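Local coordinates for transcriptional regulatory protein RcsB (Escherichia coli, PDB 5I4C) that regulates transcription as the DNA-binding response regulator of the Rcs phosphorelay, controlling genes for colanic acid capsule synthesis, biofilm formation and cell division, at residues M4-D10 and A50-D56. Residues are numbered along the deposited sequence; the frame is centred on the assembly and turned at random.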
ATOM      1  N   MET A   4     -10.813  -5.478  20.653  1.00 41.62           N
ATOM      2  CA  MET A   4      -9.377  -5.437  20.547  1.00 37.91           C
ATOM      3  C   MET A   4      -8.902  -4.083  20.000  1.00 35.86           C
ATOM      4  O   MET A   4      -9.283  -3.671  18.905  1.00 34.40           O
ATOM      5  CB  MET A   4      -8.936  -6.588  19.679  1.00 36.91           C
ATOM      6  CG  MET A   4      -7.435  -6.767  19.577  1.00 37.47           C
ATOM      7  SD  MET A   4      -7.102  -8.187  18.491  1.00 43.83           S
ATOM      8  CE  MET A   4      -7.440  -9.590  19.547  1.00 42.38           C
ATOM      9  N   ASN A   5      -8.028  -3.406  20.762  1.00 33.54           N
ATOM     10  CA  ASN A   5      -7.472  -2.132  20.346  1.00 32.80           C
ATOM     11  C   ASN A   5      -6.137  -2.414  19.755  1.00 29.71           C
ATOM     12  O   ASN A   5      -5.301  -3.119  20.401  1.00 28.48           O
ATOM     13  CB  ASN A   5      -7.307  -1.194  21.502  1.00 35.32           C
ATOM     14  CG  ASN A   5      -8.620  -0.717  22.040  1.00 38.20           C
ATOM     15  OD1 ASN A   5      -9.634  -0.684  21.325  1.00 37.96           O
ATOM     16  ND2 ASN A   5      -8.625  -0.364  23.312  1.00 39.34           N
ATOM     17  N   VAL A   6      -5.931  -1.902  18.548  1.00 27.94           N
ATOM     18  CA  VAL A   6      -4.690  -2.158  17.785  1.00 25.93           C
ATOM     19  C   VAL A   6      -4.039  -0.862  17.368  1.00 24.29           C
ATOM     20  O   VAL A   6      -4.698   0.148  17.147  1.00 25.59           O
ATOM     21  CB  VAL A   6      -4.922  -3.152  16.583  1.00 27.22           C
ATOM     22  CG1 VAL A   6      -5.795  -4.375  16.970  1.00 27.95           C
ATOM     23  CG2 VAL A   6      -5.560  -2.477  15.389  1.00 29.27           C
ATOM     24  N   ILE A   7      -2.702  -0.876  17.290  1.00 24.39           N
ATOM     25  CA  ILE A   7      -1.915   0.225  16.721  1.00 25.38           C
ATOM     26  C   ILE A   7      -1.326  -0.326  15.445  1.00 26.08           C
ATOM     27  O   ILE A   7      -0.932  -1.506  15.416  1.00 24.62           O
ATOM     28  CB  ILE A   7      -0.775   0.624  17.687  1.00 26.62           C
ATOM     29  CG1 ILE A   7      -1.350   1.218  18.955  1.00 29.66           C
ATOM     30  CG2 ILE A   7       0.196   1.553  17.035  1.00 27.73           C
ATOM     31  CD1 ILE A   7      -0.284   1.606  19.931  1.00 31.82           C
ATOM     32  N   ILE A   8      -1.243   0.491  14.420  1.00 25.62           N
ATOM     33  CA  ILE A   8      -0.673   0.044  13.177  1.00 27.50           C
ATOM     34  C   ILE A   8       0.511   0.935  12.863  1.00 26.61           C
ATOM     35  O   ILE A   8       0.426   2.178  13.006  1.00 25.23           O
ATOM     36  CB  ILE A   8      -1.717  -0.029  12.043  1.00 30.30           C
ATOM     37  CG1 ILE A   8      -2.345   1.312  11.715  1.00 36.91           C
ATOM     38  CG2 ILE A   8      -2.896  -0.916  12.438  1.00 30.79           C
ATOM     39  CD1 ILE A   8      -3.365   1.240  10.543  1.00 40.25           C
ATOM     40  N   ALA A   9       1.620   0.325  12.457  1.00 24.60           N
ATOM     41  CA  ALA A   9       2.823   1.091  12.230  1.00 25.64           C
ATOM     42  C   ALA A   9       3.526   0.645  10.962  1.00 25.81           C
ATOM     43  O   ALA A   9       3.797  -0.554  10.761  1.00 24.92           O
ATOM     44  CB  ALA A   9       3.750   0.994  13.429  1.00 27.14           C
ATOM     45  N   ASP A  10       3.706   1.603  10.057  1.00 25.79           N
ATOM     46  CA  ASP A  10       4.378   1.361   8.764  1.00 28.36           C
ATOM     47  C   ASP A  10       4.775   2.689   8.201  1.00 27.56           C
ATOM     48  O   ASP A  10       4.022   3.657   8.345  1.00 26.35           O
ATOM     49  CB  ASP A  10       3.470   0.668   7.773  1.00 30.02           C
ATOM     50  CG  ASP A  10       4.270   0.055   6.575  1.00 36.72           C
ATOM     51  OD1 ASP A  10       4.709  -1.079   6.640  1.00 45.87           O
ATOM     52  OD2 ASP A  10       4.475   0.683   5.567  1.00 39.74           O
ATOM     53  N   ALA A  50      -3.620  -0.029  23.971  1.00 31.69           N
ATOM     54  CA  ALA A  50      -3.449  -0.950  22.864  1.00 32.60           C
ATOM     55  C   ALA A  50      -3.292  -2.387  23.347  1.00 31.86           C
ATOM     56  O   ALA A  50      -2.599  -2.628  24.338  1.00 31.40           O
ATOM     57  CB  ALA A  50      -2.198  -0.575  22.070  1.00 32.32           C
ATOM     58  N   HIS A  51      -3.885  -3.325  22.634  1.00 30.43           N
ATOM     59  CA  HIS A  51      -3.702  -4.768  22.899  1.00 31.73           C
ATOM     60  C   HIS A  51      -2.671  -5.441  21.987  1.00 28.68           C
ATOM     61  O   HIS A  51      -1.951  -6.359  22.371  1.00 28.41           O
ATOM     62  CB  HIS A  51      -5.063  -5.476  22.828  1.00 35.89           C
ATOM     63  CG  HIS A  51      -6.057  -4.905  23.768  1.00 40.29           C
ATOM     64  ND1 HIS A  51      -7.356  -4.685  23.426  1.00 42.47           N
ATOM     65  CD2 HIS A  51      -5.921  -4.454  25.044  1.00 46.75           C
ATOM     66  CE1 HIS A  51      -7.999  -4.147  24.448  1.00 47.69           C
ATOM     67  NE2 HIS A  51      -7.144  -3.966  25.437  1.00 48.12           N
ATOM     68  N   VAL A  52      -2.586  -4.958  20.760  1.00 26.55           N
ATOM     69  CA  VAL A  52      -1.805  -5.559  19.717  1.00 26.74           C
ATOM     70  C   VAL A  52      -1.129  -4.424  18.954  1.00 24.46           C
ATOM     71  O   VAL A  52      -1.771  -3.426  18.637  1.00 23.87           O
ATOM     72  CB  VAL A  52      -2.707  -6.324  18.695  1.00 27.46           C
ATOM     73  CG1 VAL A  52      -1.847  -7.076  17.668  1.00 27.80           C
ATOM     74  CG2 VAL A  52      -3.489  -7.347  19.425  1.00 28.77           C
ATOM     75  N   LEU A  53       0.130  -4.606  18.716  1.00 22.58           N
ATOM     76  CA  LEU A  53       0.862  -3.784  17.768  1.00 23.23           C
ATOM     77  C   LEU A  53       1.066  -4.533  16.459  1.00 23.00           C
ATOM     78  O   LEU A  53       1.632  -5.631  16.474  1.00 25.89           O
ATOM     79  CB  LEU A  53       2.198  -3.418  18.344  1.00 23.25           C
ATOM     80  CG  LEU A  53       3.090  -2.682  17.335  1.00 23.10           C
ATOM     81  CD1 LEU A  53       2.601  -1.344  16.813  1.00 22.88           C
ATOM     82  CD2 LEU A  53       4.443  -2.600  17.907  1.00 23.07           C
ATOM     83  N   ILE A  54       0.635  -3.916  15.357  1.00 22.29           N
ATOM     84  CA  ILE A  54       0.823  -4.428  14.008  1.00 22.68           C
ATOM     85  C   ILE A  54       1.876  -3.553  13.318  1.00 24.17           C
ATOM     86  O   ILE A  54       1.611  -2.393  13.010  1.00 24.34           O
ATOM     87  CB  ILE A  54      -0.491  -4.436  13.235  1.00 22.77           C
ATOM     88  CG1 ILE A  54      -1.540  -5.205  14.020  1.00 24.59           C
ATOM     89  CG2 ILE A  54      -0.298  -5.030  11.849  1.00 24.47           C
ATOM     90  CD1 ILE A  54      -2.951  -5.005  13.520  1.00 25.96           C
ATOM     91  N   THR A  55       3.035  -4.111  13.078  1.00 23.31           N
ATOM     92  CA  THR A  55       4.147  -3.286  12.737  1.00 25.31           C
ATOM     93  C   THR A  55       5.062  -3.855  11.629  1.00 25.13           C
ATOM     94  O   THR A  55       5.366  -5.052  11.572  1.00 25.13           O
ATOM     95  CB  THR A  55       5.019  -2.926  13.987  1.00 25.94           C
ATOM     96  OG1 THR A  55       5.990  -1.915  13.631  1.00 28.36           O
ATOM     97  CG2 THR A  55       5.841  -4.171  14.513  1.00 27.51           C
ATOM     98  N   ASP A  56       5.471  -2.969  10.738  1.00 24.83           N
ATOM     99  CA  ASP A  56       6.581  -3.212   9.819  1.00 28.47           C
ATOM    100  C   ASP A  56       7.925  -3.219  10.612  1.00 28.69           C
ATOM    101  O   ASP A  56       8.013  -2.614  11.679  1.00 27.16           O
ATOM    102  CB  ASP A  56       6.634  -2.089   8.801  1.00 31.03           C
ATOM    103  CG  ASP A  56       7.549  -2.406   7.648  1.00 35.93           C
ATOM    104  OD1 ASP A  56       7.300  -3.364   6.896  1.00 45.26           O
ATOM    105  OD2 ASP A  56       8.519  -1.698   7.505  1.00 40.18           O
TER
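Ile-54 reaches across to two residues of the neighbouring strand, its CD1 lying 4.1 Å from Val-6 CG2 and 4.2 Å from Ile-8 CG2. Val-52 continues this apolar face, where Met-4 SD comes within 3.8 Å of Val-52 CG2, and helix 112-124 packs against Met-4, Val-52 and Ile-54. On the reverse face Ile-7 meets Ala-50 (CD1 to CB, 3.6 Å) and Leu-53 (CG2 to CD1, 3.8 Å). Between the faces the backbones pair in parallel: Ile-7 N donates to Val-52 O (3.0 Å), Ile-54 N to Ile-7 O (2.9 Å), Ala-9 N to Ile-54 O (2.8 Å) and Asp-56 N to Ala-9 O (2.9 Å). These are the first and third strands of the CheY-like receiver domain, adjacent in its 2-1-3-4-5 sheet. Where the pairing begins, His-51 takes over a backbone role, its ND1 accepting from Asn-5 N at 3.0 Å while its own N donates to Asn-5 O at 2.7 Å. At the C-terminal ends Asp-10 OD1 and Asp-56 OD1 approach to 3.5 Å, a repulsive proximity offset by Lys-109, which forms salt bridges with both. Asp-56, the predicted phosphoacceptor, is unmodified here, and its OD2 accepts a hydrogen bond from Ser-58 N.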